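Local coordinates for putative gdp-fucose protein o-fucosyltransferase 1 (PDB 3ZY2) that is a putative protein O-fucosyltransferase of the GT-B clan, a two-domain glycosyltransferase-type fold, with guanosine-5'-diphosphate bound in its pocket, at residues F59-Q64 / S194-E199; L43-E48 / V75-F80; A210-A215 / G279-F284. All blocks are in the same frame, centred on the assembly; numbering follows the deposited sequence.

How the contacts relate
Contacts 1 and 2 adjoin, their centres about 14 Å apart, and their four segments alternate along the chain. F59 of contact 1 makes most of the touch: its CB lies 3.5 Å from P44 O, its ring against L43 and F46 of contact 2; L62 also packs on F46. Contact 3 stands apart in the second parallel sheet, its centre about 24 Å from that of contact 1 and about 36 Å from contact 2's, yet strand 213-218 follows helix 195-208 in the chain. The side chain of L62 comes within about 10 Å of the bound GDP, that of F284 in contact 3 within about 7 Å. Helix 315-324 reaches all three contacts, Y316 through L62, I197 and E48.

Contact 1. Residues F59-Q64 / S194-E199; sequences FEFLFQ and SSRITE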
ATOM      1  N   PHE A  59       9.259  -2.158  24.044  1.00 14.25           N
ATOM      2  CA  PHE A  59       8.479  -3.378  24.205  1.00 13.81           C
ATOM      3  C   PHE A  59       8.501  -3.872  25.653  1.00 13.87           C
ATOM      4  O   PHE A  59       7.454  -4.178  26.222  1.00 12.89           O
ATOM      5  CB  PHE A  59       9.015  -4.472  23.274  1.00 13.96           C
ATOM      6  CG  PHE A  59       8.403  -5.838  23.517  1.00 14.50           C
ATOM      7  CD1 PHE A  59       8.938  -6.699  24.479  1.00 15.85           C
ATOM      8  CD2 PHE A  59       7.278  -6.259  22.788  1.00 15.31           C
ATOM      9  CE1 PHE A  59       8.347  -7.979  24.712  1.00 16.85           C
ATOM     10  CE2 PHE A  59       6.703  -7.527  23.011  1.00 14.70           C
ATOM     11  CZ  PHE A  59       7.236  -8.370  23.972  1.00 15.20           C
ATOM     12  N   GLU A  60       9.697  -3.946  26.240  1.00 14.95           N
ATOM     13  CA  GLU A  60       9.883  -4.547  27.569  1.00 15.32           C
ATOM     14  C   GLU A  60       9.324  -3.703  28.728  1.00 15.34           C
ATOM     15  O   GLU A  60       9.211  -4.193  29.850  1.00 16.10           O
ATOM     16  CB  GLU A  60      11.371  -4.866  27.818  1.00 16.95           C
ATOM     17  CG  GLU A  60      12.267  -3.650  27.810  1.00 17.03           C
ATOM     18  CD  GLU A  60      12.880  -3.351  26.448  1.00 18.99           C
ATOM     19  OE1 GLU A  60      12.272  -3.682  25.392  1.00 18.39           O
ATOM     20  OE2 GLU A  60      13.994  -2.755  26.449  1.00 22.91           O
ATOM     21  N   PHE A  61       8.966  -2.453  28.453  1.00 15.44           N
ATOM     22  CA  PHE A  61       8.244  -1.646  29.438  1.00 15.59           C
ATOM     23  C   PHE A  61       6.852  -2.237  29.645  1.00 14.45           C
ATOM     24  O   PHE A  61       6.311  -2.209  30.756  1.00 15.44           O
ATOM     25  CB  PHE A  61       8.162  -0.198  28.969  1.00 16.01           C
ATOM     26  CG  PHE A  61       7.720   0.766  30.038  1.00 18.21           C
ATOM     27  CD1 PHE A  61       8.522   1.003  31.144  1.00 20.15           C
ATOM     28  CD2 PHE A  61       6.499   1.433  29.926  1.00 20.68           C
ATOM     29  CE1 PHE A  61       8.127   1.903  32.148  1.00 22.32           C
ATOM     30  CE2 PHE A  61       6.094   2.336  30.915  1.00 22.52           C
ATOM     31  CZ  PHE A  61       6.910   2.560  32.021  1.00 22.02           C
ATOM     32  N   LEU A  62       6.308  -2.824  28.580  1.00 13.52           N
ATOM     33  CA  LEU A  62       4.915  -3.311  28.566  1.00 12.20           C
ATOM     34  C   LEU A  62       4.798  -4.819  28.730  1.00 12.39           C
ATOM     35  O   LEU A  62       3.913  -5.289  29.422  1.00 13.34           O
ATOM     36  CB  LEU A  62       4.220  -2.903  27.265  1.00 11.65           C
ATOM     37  CG  LEU A  62       4.161  -1.399  27.002  1.00 13.10           C
ATOM     38  CD1 LEU A  62       3.436  -1.145  25.723  1.00 14.47           C
ATOM     39  CD2 LEU A  62       3.458  -0.670  28.177  1.00 13.53           C
ATOM     40  N   PHE A  63       5.663  -5.566  28.056  1.00 12.43           N
ATOM     41  CA  PHE A  63       5.576  -7.035  28.009  1.00 13.04           C
ATOM     42  C   PHE A  63       6.897  -7.707  28.362  1.00 14.33           C
ATOM     43  O   PHE A  63       7.963  -7.079  28.325  1.00 16.66           O
ATOM     44  CB  PHE A  63       5.185  -7.468  26.598  1.00 12.06           C
ATOM     45  CG  PHE A  63       3.828  -7.014  26.154  1.00 10.99           C
ATOM     46  CD1 PHE A  63       2.700  -7.454  26.808  1.00 11.50           C
ATOM     47  CD2 PHE A  63       3.686  -6.197  25.042  1.00 12.19           C
ATOM     48  CE1 PHE A  63       1.431  -7.077  26.381  1.00 12.12           C
ATOM     49  CE2 PHE A  63       2.418  -5.817  24.596  1.00 11.66           C
ATOM     50  CZ  PHE A  63       1.286  -6.264  25.270  1.00 11.12           C
ATOM     51  N   GLN A  64       6.843  -9.001  28.678  1.00 14.29           N
ATOM     52  CA  GLN A  64       8.049  -9.745  29.118  1.00 15.06           C
ATOM     53  C   GLN A  64       8.765 -10.372  27.933  1.00 15.30           C
ATOM     54  O   GLN A  64       8.187 -11.150  27.196  1.00 15.68           O
ATOM     55  CB  GLN A  64       7.692 -10.810  30.171  1.00 15.36           C
ATOM     56  CG  GLN A  64       7.171 -10.176  31.436  1.00 17.44           C
ATOM     57  CD  GLN A  64       6.933 -11.150  32.558  1.00 18.75           C
ATOM     58  OE1 GLN A  64       7.624 -12.167  32.689  1.00 19.86           O
ATOM     59  NE2 GLN A  64       5.923 -10.848  33.384  1.00 18.71           N
ATOM     60  N   SER A 194       4.495  -6.900  31.660  1.00 13.38           N
ATOM     61  CA  SER A 194       5.703  -6.744  32.466  1.00 14.23           C
ATOM     62  C   SER A 194       5.349  -6.912  33.938  1.00 15.29           C
ATOM     63  O   SER A 194       4.188  -6.680  34.366  1.00 14.91           O
ATOM     64  CB  SER A 194       6.312  -5.365  32.226  1.00 15.48           C
ATOM     65  OG  SER A 194       5.404  -4.346  32.653  1.00 16.45           O
ATOM     66  N   SER A 195       6.324  -7.324  34.729  1.00 16.53           N
ATOM     67  CA  SER A 195       6.078  -7.498  36.146  1.00 17.49           C
ATOM     68  C   SER A 195       5.554  -6.211  36.785  1.00 17.06           C
ATOM     69  O   SER A 195       4.690  -6.262  37.654  1.00 17.14           O
ATOM     70  CB  SER A 195       7.342  -7.996  36.835  1.00 19.10           C
ATOM     71  OG  SER A 195       8.354  -7.023  36.745  1.00 25.20           O
ATOM     72  N   ARG A 196       6.049  -5.062  36.338  1.00 16.77           N
ATOM     73  CA  ARG A 196       5.591  -3.775  36.885  1.00 17.36           C
ATOM     74  C   ARG A 196       4.082  -3.600  36.685  1.00 15.77           C
ATOM     75  O   ARG A 196       3.366  -3.194  37.612  1.00 15.89           O
ATOM     76  CB  ARG A 196       6.368  -2.642  36.231  1.00 18.39           C
ATOM     77  CG  ARG A 196       6.018  -1.243  36.747  1.00 20.78           C
ATOM     78  CD  ARG A 196       6.692  -0.187  35.867  1.00 25.58           C
ATOM     79  NE  ARG A 196       6.391  -0.399  34.448  1.00 26.70           N
ATOM     80  CZ  ARG A 196       5.342   0.111  33.807  1.00 27.19           C
ATOM     81  NH1 ARG A 196       4.473   0.905  34.428  1.00 28.24           N
ATOM     82  NH2 ARG A 196       5.152  -0.181  32.536  1.00 25.16           N
ATOM     83  N   ILE A 197       3.605  -3.856  35.469  1.00 14.62           N
ATOM     84  CA  ILE A 197       2.180  -3.710  35.171  1.00 13.59           C
ATOM     85  C   ILE A 197       1.346  -4.751  35.894  1.00 13.74           C
ATOM     86  O   ILE A 197       0.258  -4.456  36.426  1.00 14.01           O
ATOM     87  CB  ILE A 197       1.946  -3.768  33.645  1.00 12.91           C
ATOM     88  CG1 ILE A 197       2.477  -2.473  33.039  1.00 12.49           C
ATOM     89  CG2 ILE A 197       0.466  -3.955  33.346  1.00 12.60           C
ATOM     90  CD1 ILE A 197       2.587  -2.467  31.525  1.00 15.89           C
ATOM     91  N   THR A 198       1.840  -5.982  35.919  1.00 14.66           N
ATOM     92  CA  THR A 198       1.136  -7.051  36.602  1.00 15.57           C
ATOM     93  C   THR A 198       0.926  -6.691  38.076  1.00 15.84           C
ATOM     94  O   THR A 198      -0.181  -6.814  38.609  1.00 15.30           O
ATOM     95  CB  THR A 198       1.896  -8.369  36.416  1.00 15.83           C
ATOM     96  OG1 THR A 198       1.940  -8.662  35.000  1.00 18.72           O
ATOM     97  CG2 THR A 198       1.229  -9.517  37.159  1.00 18.16           C
ATOM     98  N   GLU A 199       1.980  -6.217  38.722  1.00 15.12           N
ATOM     99  CA  GLU A 199       1.895  -5.860  40.121  1.00 15.92           C
ATOM    100  C   GLU A 199       0.947  -4.697  40.348  1.00 15.08           C
ATOM    101  O   GLU A 199       0.202  -4.671  41.340  1.00 15.90           O
ATOM    102  CB  GLU A 199       3.305  -5.566  40.658  1.00 16.74           C
ATOM    103  CG  GLU A 199       4.160  -6.835  40.858  1.00 22.28           C
ATOM    104  CD  GLU A 199       3.396  -7.979  41.533  1.00 25.38           C
ATOM    105  OE1 GLU A 199       2.892  -7.787  42.662  1.00 26.83           O
ATOM    106  OE2 GLU A 199       3.287  -9.073  40.928  1.00 30.83           O
TER
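F61 and R196 meet through a stack and a hydrogen bond at once. The guanidinium lies nearly flat on the phenyl ring, the planes 14° apart, with NH2 over the ring centre and CZ of R196 3.7 Å from the centroid, a cation-pi contact. A bend at chi3 (52°) brings NE of R196 down toward the ring, and CG of F61, anti to its backbone N (chi1 -167°), turns the ring to the guanidinium.

The hydrogen bonds converge on two successive carbonyls of 59-64. R196 NH2 donates to F61 O at 2.9 Å, with that oxygen close to the guanidinium plane, and S194 OG donates to the same F61 O at 3.0 Å from the opposite face of the carbonyl. One residue on, S194 N reaches L62 O at 2.8 Å. S194 is also the N-cap of helix 195-208: its OG receives a weak bond from I197 N, so one hydroxyl serves both the helix start and the neighbouring segment. Q64 NE2 finds its hydrogen-bond partner in W193 O.

Apolar packing fills in alongside. CD1 of I197 lies 3.9 Å from L62 CD2 and sits equally against F61 O and L62 O, while Y316 of helix 315-324 touches both side chains. The extended chain of Q64 passes S194, its CG 3.9 Å from S194 CA, and the F63 ring stacks on W193.

The chemistry joins the start of a long helix to backbone oxygens of a short helical turn. F61 O is gripped from both sides, which should fix the rotation of that peptide group and orient the guanidinium, and the positive charge of R196 probably polarises the carbonyl while it is itself stabilised by the aromatic face.

Contact 2. Residues L43-E48 / V75-F80; sequences LPNFIE and VTMQEF
L43 and V75 mark the point where two parallel strands of the first Rossmann-like sheet, 40-42 and the outermost strand 74-75, part company, and where T76 caps helix 77-88. The strand-type bond is L43 N to V75 O, 2.8 Å long. The leucine side chain leans over the same oxygen, its CG 3.5 Å from V75 O, and its CD1 comes loosely near CG2 of T76.

M77, in the first turn of the helix, supplies the other half of the contact. Its CG is anti to the backbone N, but bends at chi2 (67°) and chi3 (72°) bring the chain back, so that CE rests 3.6 Å from L43 O. N45 meets this methionine at about a right angle: its ND2 is 4.1 Å from M77 CG, and OD1 lies equally far from M77 CB. The turn itself is tied by T76 OG1, which accepts from E79 N at 3.0 Å.

Around this corner, V75 is also backbone-bonded to L41, and V75, M77 and F80 all pack on V42, which seats the helix against strand 40-42. L43 and P44 lean on F27 of helix 20-37, N45 N bonds to Y125 OH, and beyond them the chain enters strand 46-48, paired antiparallel with 55-57.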
ATOM      1  N   LEU A  43      12.116  -6.433  18.556  1.00 14.56           N
ATOM      2  CA  LEU A  43      10.856  -6.100  19.210  1.00 14.79           C
ATOM      3  C   LEU A  43      10.558  -4.608  18.980  1.00 15.19           C
ATOM      4  O   LEU A  43      11.429  -3.746  19.169  1.00 16.91           O
ATOM      5  CB  LEU A  43      10.924  -6.469  20.694  1.00 15.10           C
ATOM      6  CG  LEU A  43      11.020  -7.975  20.963  1.00 15.25           C
ATOM      7  CD1 LEU A  43      11.523  -8.232  22.386  1.00 15.77           C
ATOM      8  CD2 LEU A  43       9.669  -8.650  20.749  1.00 15.02           C
ATOM      9  N   PRO A  44       9.336  -4.275  18.513  1.00 14.68           N
ATOM     10  CA  PRO A  44       9.044  -2.896  18.147  1.00 15.02           C
ATOM     11  C   PRO A  44       8.927  -1.987  19.357  1.00 14.60           C
ATOM     12  O   PRO A  44       8.568  -2.450  20.451  1.00 16.02           O
ATOM     13  CB  PRO A  44       7.671  -3.006  17.483  1.00 15.34           C
ATOM     14  CG  PRO A  44       7.015  -4.170  18.164  1.00 14.73           C
ATOM     15  CD  PRO A  44       8.160  -5.162  18.408  1.00 14.58           C
ATOM     16  N   ASN A  45       9.233  -0.708  19.181  1.00 13.40           N
ATOM     17  CA  ASN A  45       8.716   0.292  20.115  1.00 13.91           C
ATOM     18  C   ASN A  45       7.248   0.464  19.796  1.00 12.92           C
ATOM     19  O   ASN A  45       6.853   0.577  18.609  1.00 13.79           O
ATOM     20  CB  ASN A  45       9.414   1.624  19.923  1.00 13.81           C
ATOM     21  CG  ASN A  45      10.855   1.606  20.397  1.00 15.93           C
ATOM     22  OD1 ASN A  45      11.218   0.915  21.377  1.00 17.69           O
ATOM     23  ND2 ASN A  45      11.685   2.389  19.721  1.00 15.99           N
ATOM     24  N   PHE A  46       6.417   0.439  20.830  1.00 11.83           N
ATOM     25  CA  PHE A  46       5.020   0.847  20.631  1.00 12.12           C
ATOM     26  C   PHE A  46       4.892   2.352  20.616  1.00 13.20           C
ATOM     27  O   PHE A  46       5.836   3.046  20.943  1.00 14.07           O
ATOM     28  CB  PHE A  46       4.122   0.197  21.695  1.00 12.24           C
ATOM     29  CG  PHE A  46       4.060  -1.298  21.555  1.00 10.99           C
ATOM     30  CD1 PHE A  46       3.262  -1.850  20.549  1.00 12.33           C
ATOM     31  CD2 PHE A  46       4.804  -2.142  22.393  1.00 12.33           C
ATOM     32  CE1 PHE A  46       3.178  -3.255  20.367  1.00 14.42           C
ATOM     33  CE2 PHE A  46       4.724  -3.567  22.202  1.00 12.75           C
ATOM     34  CZ  PHE A  46       3.908  -4.093  21.199  1.00 13.94           C
ATOM     35  N   ILE A  47       3.740   2.845  20.199  1.00 12.87           N
ATOM     36  CA  ILE A  47       3.597   4.256  19.917  1.00 13.46           C
ATOM     37  C   ILE A  47       2.396   4.818  20.649  1.00 13.89           C
ATOM     38  O   ILE A  47       1.306   4.259  20.583  1.00 13.62           O
ATOM     39  CB  ILE A  47       3.470   4.484  18.396  1.00 13.24           C
ATOM     40  CG1 ILE A  47       4.703   3.927  17.658  1.00 15.01           C
ATOM     41  CG2 ILE A  47       3.360   5.982  18.103  1.00 15.39           C
ATOM     42  CD1 ILE A  47       4.657   4.036  16.142  1.00 16.84           C
ATOM     43  N   GLU A  48       2.611   5.944  21.339  1.00 14.51           N
ATOM     44  CA  GLU A  48       1.555   6.692  22.035  1.00 15.79           C
ATOM     45  C   GLU A  48       1.382   8.038  21.382  1.00 17.53           C
ATOM     46  O   GLU A  48       2.366   8.705  21.082  1.00 17.46           O
ATOM     47  CB  GLU A  48       1.923   6.883  23.505  1.00 16.69           C
ATOM     48  CG  GLU A  48       1.747   5.625  24.339  1.00 16.45           C
ATOM     49  CD  GLU A  48       2.096   5.842  25.789  1.00 19.50           C
ATOM     50  OE1 GLU A  48       2.422   6.979  26.209  1.00 19.92           O
ATOM     51  OE2 GLU A  48       2.068   4.872  26.544  1.00 17.97           O
ATOM     52  N   VAL A  75      14.964 -10.049  19.730  1.00 19.57           N
ATOM     53  CA  VAL A  75      15.907  -9.188  20.457  1.00 19.87           C
ATOM     54  C   VAL A  75      15.227  -7.859  20.770  1.00 19.25           C
ATOM     55  O   VAL A  75      14.375  -7.395  20.002  1.00 18.24           O
ATOM     56  CB  VAL A  75      17.226  -8.904  19.683  1.00 21.10           C
ATOM     57  CG1 VAL A  75      18.127 -10.132  19.681  1.00 23.48           C
ATOM     58  CG2 VAL A  75      16.948  -8.332  18.269  1.00 21.68           C
ATOM     59  N   THR A  76      15.587  -7.252  21.889  1.00 18.58           N
ATOM     60  CA  THR A  76      15.069  -5.917  22.193  1.00 18.44           C
ATOM     61  C   THR A  76      15.601  -4.885  21.200  1.00 18.43           C
ATOM     62  O   THR A  76      16.642  -5.095  20.559  1.00 18.68           O
ATOM     63  CB  THR A  76      15.446  -5.461  23.609  1.00 18.43           C
ATOM     64  OG1 THR A  76      16.879  -5.400  23.732  1.00 21.31           O
ATOM     65  CG2 THR A  76      14.873  -6.412  24.671  1.00 20.19           C
ATOM     66  N   MET A  77      14.883  -3.775  21.063  1.00 18.74           N
ATOM     67  CA  MET A  77      15.340  -2.646  20.256  1.00 19.08           C
ATOM     68  C   MET A  77      16.686  -2.119  20.777  1.00 20.68           C
ATOM     69  O   MET A  77      17.558  -1.761  19.976  1.00 21.40           O
ATOM     70  CB  MET A  77      14.281  -1.529  20.227  1.00 18.62           C
ATOM     71  CG  MET A  77      14.641  -0.376  19.281  1.00 18.16           C
ATOM     72  SD  MET A  77      14.654  -0.845  17.557  1.00 19.30           S
ATOM     73  CE  MET A  77      12.896  -1.033  17.293  1.00 18.01           C
ATOM     74  N   GLN A  78      16.855  -2.083  22.100  1.00 21.97           N
ATOM     75  CA  GLN A  78      18.104  -1.618  22.708  1.00 23.32           C
ATOM     76  C   GLN A  78      19.288  -2.505  22.299  1.00 24.07           C
ATOM     77  O   GLN A  78      20.342  -1.982  21.895  1.00 24.74           O
ATOM     78  CB  GLN A  78      17.983  -1.492  24.241  1.00 24.50           C
ATOM     79  CG  GLN A  78      19.310  -1.252  24.963  1.00 29.32           C
ATOM     80  CD  GLN A  78      19.178  -0.874  26.434  1.00 33.98           C
ATOM     81  OE1 GLN A  78      18.153  -1.113  27.081  1.00 37.50           O
ATOM     82  NE2 GLN A  78      20.239  -0.277  26.976  1.00 37.65           N
ATOM     83  N   GLU A  79      19.117  -3.828  22.388  1.00 23.86           N
ATOM     84  CA  GLU A  79      20.180  -4.745  21.959  1.00 24.69           C
ATOM     85  C   GLU A  79      20.456  -4.599  20.463  1.00 24.24           C
ATOM     86  O   GLU A  79      21.611  -4.547  20.033  1.00 24.62           O
ATOM     87  CB  GLU A  79      19.894  -6.213  22.323  1.00 25.26           C
ATOM     88  CG  GLU A  79      20.989  -7.168  21.805  1.00 29.17           C
ATOM     89  CD  GLU A  79      20.911  -8.616  22.303  1.00 33.27           C
ATOM     90  OE1 GLU A  79      20.047  -8.954  23.138  1.00 34.97           O
ATOM     91  OE2 GLU A  79      21.762  -9.426  21.855  1.00 36.77           O
ATOM     92  N   PHE A  80      19.407  -4.523  19.654  1.00 22.66           N
ATOM     93  CA  PHE A  80      19.580  -4.403  18.212  1.00 22.72           C
ATOM     94  C   PHE A  80      20.369  -3.132  17.866  1.00 24.29           C
ATOM     95  O   PHE A  80      21.338  -3.158  17.093  1.00 25.29           O
ATOM     96  CB  PHE A  80      18.204  -4.410  17.517  1.00 21.30           C
ATOM     97  CG  PHE A  80      18.289  -4.318  16.030  1.00 21.21           C
ATOM     98  CD1 PHE A  80      18.834  -5.367  15.280  1.00 21.47           C
ATOM     99  CD2 PHE A  80      17.826  -3.182  15.363  1.00 21.62           C
ATOM    100  CE1 PHE A  80      18.927  -5.272  13.912  1.00 22.14           C
ATOM    101  CE2 PHE A  80      17.905  -3.079  13.988  1.00 22.69           C
ATOM    102  CZ  PHE A  80      18.460  -4.127  13.249  1.00 22.84           C
TER

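Contact 3. Residues A210-A215 / G279-F284; sequences AKPFVA and GAKSVF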
ATOM      1  N   ALA A 210     -13.568  -6.208  45.221  1.00 12.28           N
ATOM      2  CA  ALA A 210     -14.012  -7.449  45.868  1.00 12.09           C
ATOM      3  C   ALA A 210     -14.391  -8.441  44.767  1.00 11.82           C
ATOM      4  O   ALA A 210     -14.983  -8.093  43.724  1.00 12.54           O
ATOM      5  CB  ALA A 210     -15.180  -7.189  46.816  1.00 12.05           C
ATOM      6  N   LYS A 211     -14.003  -9.695  44.993  1.00 13.16           N
ATOM      7  CA  LYS A 211     -14.235 -10.753  44.003  1.00 12.63           C
ATOM      8  C   LYS A 211     -15.492 -11.559  44.321  1.00 12.99           C
ATOM      9  O   LYS A 211     -15.887 -11.688  45.478  1.00 14.57           O
ATOM     10  CB  LYS A 211     -13.018 -11.662  43.940  1.00 13.66           C
ATOM     11  CG  LYS A 211     -11.810 -10.957  43.230  1.00 15.90           C
ATOM     12  CD  LYS A 211     -10.504 -11.751  43.316  1.00 23.30           C
ATOM     13  CE  LYS A 211     -10.511 -13.011  42.426  1.00 26.40           C
ATOM     14  NZ  LYS A 211     -10.656 -12.679  40.976  1.00 27.38           N
ATOM     15  N   PRO A 212     -16.139 -12.093  43.272  1.00 12.15           N
ATOM     16  CA  PRO A 212     -15.748 -11.983  41.853  1.00 12.00           C
ATOM     17  C   PRO A 212     -16.118 -10.622  41.284  1.00 11.29           C
ATOM     18  O   PRO A 212     -17.086 -10.000  41.736  1.00 12.79           O
ATOM     19  CB  PRO A 212     -16.577 -13.077  41.176  1.00 13.10           C
ATOM     20  CG  PRO A 212     -17.745 -13.331  42.076  1.00 13.69           C
ATOM     21  CD  PRO A 212     -17.363 -12.909  43.481  1.00 13.01           C
ATOM     22  N   PHE A 213     -15.312 -10.125  40.352  1.00 10.41           N
ATOM     23  CA  PHE A 213     -15.596  -8.802  39.757  1.00 10.73           C
ATOM     24  C   PHE A 213     -15.808  -8.876  38.267  1.00 10.67           C
ATOM     25  O   PHE A 213     -15.220  -9.727  37.570  1.00 10.93           O
ATOM     26  CB  PHE A 213     -14.561  -7.700  40.142  1.00 10.65           C
ATOM     27  CG  PHE A 213     -13.224  -7.773  39.424  1.00 10.51           C
ATOM     28  CD1 PHE A 213     -12.188  -8.557  39.929  1.00  9.67           C
ATOM     29  CD2 PHE A 213     -12.971  -6.966  38.311  1.00 10.22           C
ATOM     30  CE1 PHE A 213     -10.932  -8.572  39.301  1.00 10.52           C
ATOM     31  CE2 PHE A 213     -11.712  -6.978  37.665  1.00  9.45           C
ATOM     32  CZ  PHE A 213     -10.688  -7.778  38.163  1.00 10.83           C
ATOM     33  N   VAL A 214     -16.698  -8.008  37.802  1.00 10.94           N
ATOM     34  CA  VAL A 214     -16.943  -7.815  36.372  1.00 10.60           C
ATOM     35  C   VAL A 214     -16.102  -6.632  35.934  1.00 10.11           C
ATOM     36  O   VAL A 214     -16.163  -5.585  36.561  1.00 11.51           O
ATOM     37  CB  VAL A 214     -18.431  -7.471  36.066  1.00 11.23           C
ATOM     38  CG1 VAL A 214     -18.654  -7.299  34.562  1.00 13.17           C
ATOM     39  CG2 VAL A 214     -19.374  -8.573  36.542  1.00 13.12           C
ATOM     40  N   ALA A 215     -15.303  -6.801  34.883  1.00 10.12           N
ATOM     41  CA  ALA A 215     -14.591  -5.672  34.248  1.00  9.93           C
ATOM     42  C   ALA A 215     -15.251  -5.355  32.934  1.00 10.60           C
ATOM     43  O   ALA A 215     -15.580  -6.288  32.169  1.00 11.59           O
ATOM     44  CB  ALA A 215     -13.108  -6.025  34.016  1.00 11.11           C
ATOM     45  N   GLY A 279     -22.945 -13.084  40.659  1.00 16.45           N
ATOM     46  CA  GLY A 279     -22.906 -12.649  42.056  1.00 15.78           C
ATOM     47  C   GLY A 279     -21.706 -11.740  42.315  1.00 14.72           C
ATOM     48  O   GLY A 279     -20.952 -11.945  43.269  1.00 15.49           O
ATOM     49  N   ALA A 280     -21.493 -10.783  41.414  1.00 14.41           N
ATOM     50  CA  ALA A 280     -20.314  -9.921  41.485  1.00 13.78           C
ATOM     51  C   ALA A 280     -20.312  -9.066  42.748  1.00 14.08           C
ATOM     52  O   ALA A 280     -21.383  -8.607  43.199  1.00 14.08           O
ATOM     53  CB  ALA A 280     -20.238  -9.041  40.265  1.00 13.82           C
ATOM     54  N   LYS A 281     -19.118  -8.862  43.305  1.00 13.29           N
ATOM     55  CA  LYS A 281     -18.974  -8.005  44.485  1.00 13.60           C
ATOM     56  C   LYS A 281     -18.366  -6.645  44.192  1.00 13.60           C
ATOM     57  O   LYS A 281     -18.257  -5.810  45.097  1.00 14.46           O
ATOM     58  CB  LYS A 281     -18.226  -8.727  45.609  1.00 14.20           C
ATOM     59  CG  LYS A 281     -18.966  -9.974  46.115  1.00 17.62           C
ATOM     60  CD  LYS A 281     -20.320  -9.613  46.733  1.00 24.08           C
ATOM     61  CE  LYS A 281     -21.136 -10.850  47.128  1.00 29.64           C
ATOM     62  NZ  LYS A 281     -21.874 -11.431  45.958  1.00 31.09           N
ATOM     63  N   SER A 282     -18.027  -6.417  42.929  1.00 12.57           N
ATOM     64  CA  SER A 282     -17.559  -5.131  42.458  1.00 12.47           C
ATOM     65  C   SER A 282     -17.514  -5.128  40.938  1.00 11.87           C
ATOM     66  O   SER A 282     -17.600  -6.192  40.289  1.00 12.15           O
ATOM     67  CB  SER A 282     -16.159  -4.823  43.024  1.00 12.27           C
ATOM     68  OG  SER A 282     -15.171  -5.666  42.452  1.00 12.05           O
ATOM     69  N   VAL A 283     -17.370  -3.919  40.384  1.00 12.15           N
ATOM     70  CA  VAL A 283     -17.229  -3.707  38.947  1.00 11.87           C
ATOM     71  C   VAL A 283     -16.014  -2.809  38.699  1.00 11.41           C
ATOM     72  O   VAL A 283     -15.768  -1.850  39.443  1.00 12.73           O
ATOM     73  CB  VAL A 283     -18.524  -3.075  38.332  1.00 12.63           C
ATOM     74  CG1 VAL A 283     -18.277  -2.621  36.879  1.00 13.51           C
ATOM     75  CG2 VAL A 283     -19.690  -4.069  38.423  1.00 13.44           C
ATOM     76  N   PHE A 284     -15.238  -3.173  37.688  1.00 11.14           N
ATOM     77  CA  PHE A 284     -14.145  -2.339  37.213  1.00 10.57           C
ATOM     78  C   PHE A 284     -14.513  -1.764  35.859  1.00 10.64           C
ATOM     79  O   PHE A 284     -14.986  -2.487  34.974  1.00 11.09           O
ATOM     80  CB  PHE A 284     -12.862  -3.158  37.082  1.00 10.04           C
ATOM     81  CG  PHE A 284     -11.726  -2.385  36.479  1.00 10.06           C
ATOM     82  CD1 PHE A 284     -11.084  -1.362  37.206  1.00 13.00           C
ATOM     83  CD2 PHE A 284     -11.309  -2.658  35.179  1.00  9.99           C
ATOM     84  CE1 PHE A 284     -10.013  -0.654  36.663  1.00 12.67           C
ATOM     85  CE2 PHE A 284     -10.232  -1.944  34.620  1.00 12.25           C
ATOM     86  CZ  PHE A 284      -9.603  -0.921  35.372  1.00 12.55           C
TER
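S282 and A210 form the shortest polar link here: S282 OG, placed between its own backbone N and carbonyl carbon (chi1 70°), donates to A210 O at 2.7 Å. The same hydroxyl sits 3.1 Å from F213 CB. K281 N donates to P212 O ahead of the strands; V214 N to S282 O, at 3.2 Å, and F284 N to V214 O, at 2.8 Å, then set V214 beside V283 in parallel pairing. CA hydrogens of A280, F213, V283 and A215 add short C-H...O contacts between the two segments.

Side chains then sort onto two faces. On one, F213 and F284 lie side by side and point the same way, both CD2 and CE2 of F213 standing 4.0 Å from F284 CB; A215 CB meets the edge of the F284 ring at CD2, in its plane. V214 and V283 point to the other face, where V214 CG2 also touches A280 CB, from just before the strand, at 3.9 Å. CB of A210 and CB of K281 meet at 3.6 Å, and the lysine chain bends so that NZ bonds to G279 O.

Strands 213-218 and 282-287 are parallel neighbours in the five-stranded sheet of the second Rossmann-like half of this GT-B fold, their short segments inclined by 21°. G279 ends helix 264-278 with a Schellman motif, and V275 and I278 of that helix back V214, A280 and V283. The peptide bond before P212 is cis, and D326 holds the residues flanking this proline, its OD1 accepting from F213 N and forming a salt bridge with K211 NZ. On the side of the sheet that carries F213 and F284, helix 315-324 packs S318, I321 and M322 on F284, whose strand runs on to A286 and S287, with D288 just after it, all three lining the GDP pocket.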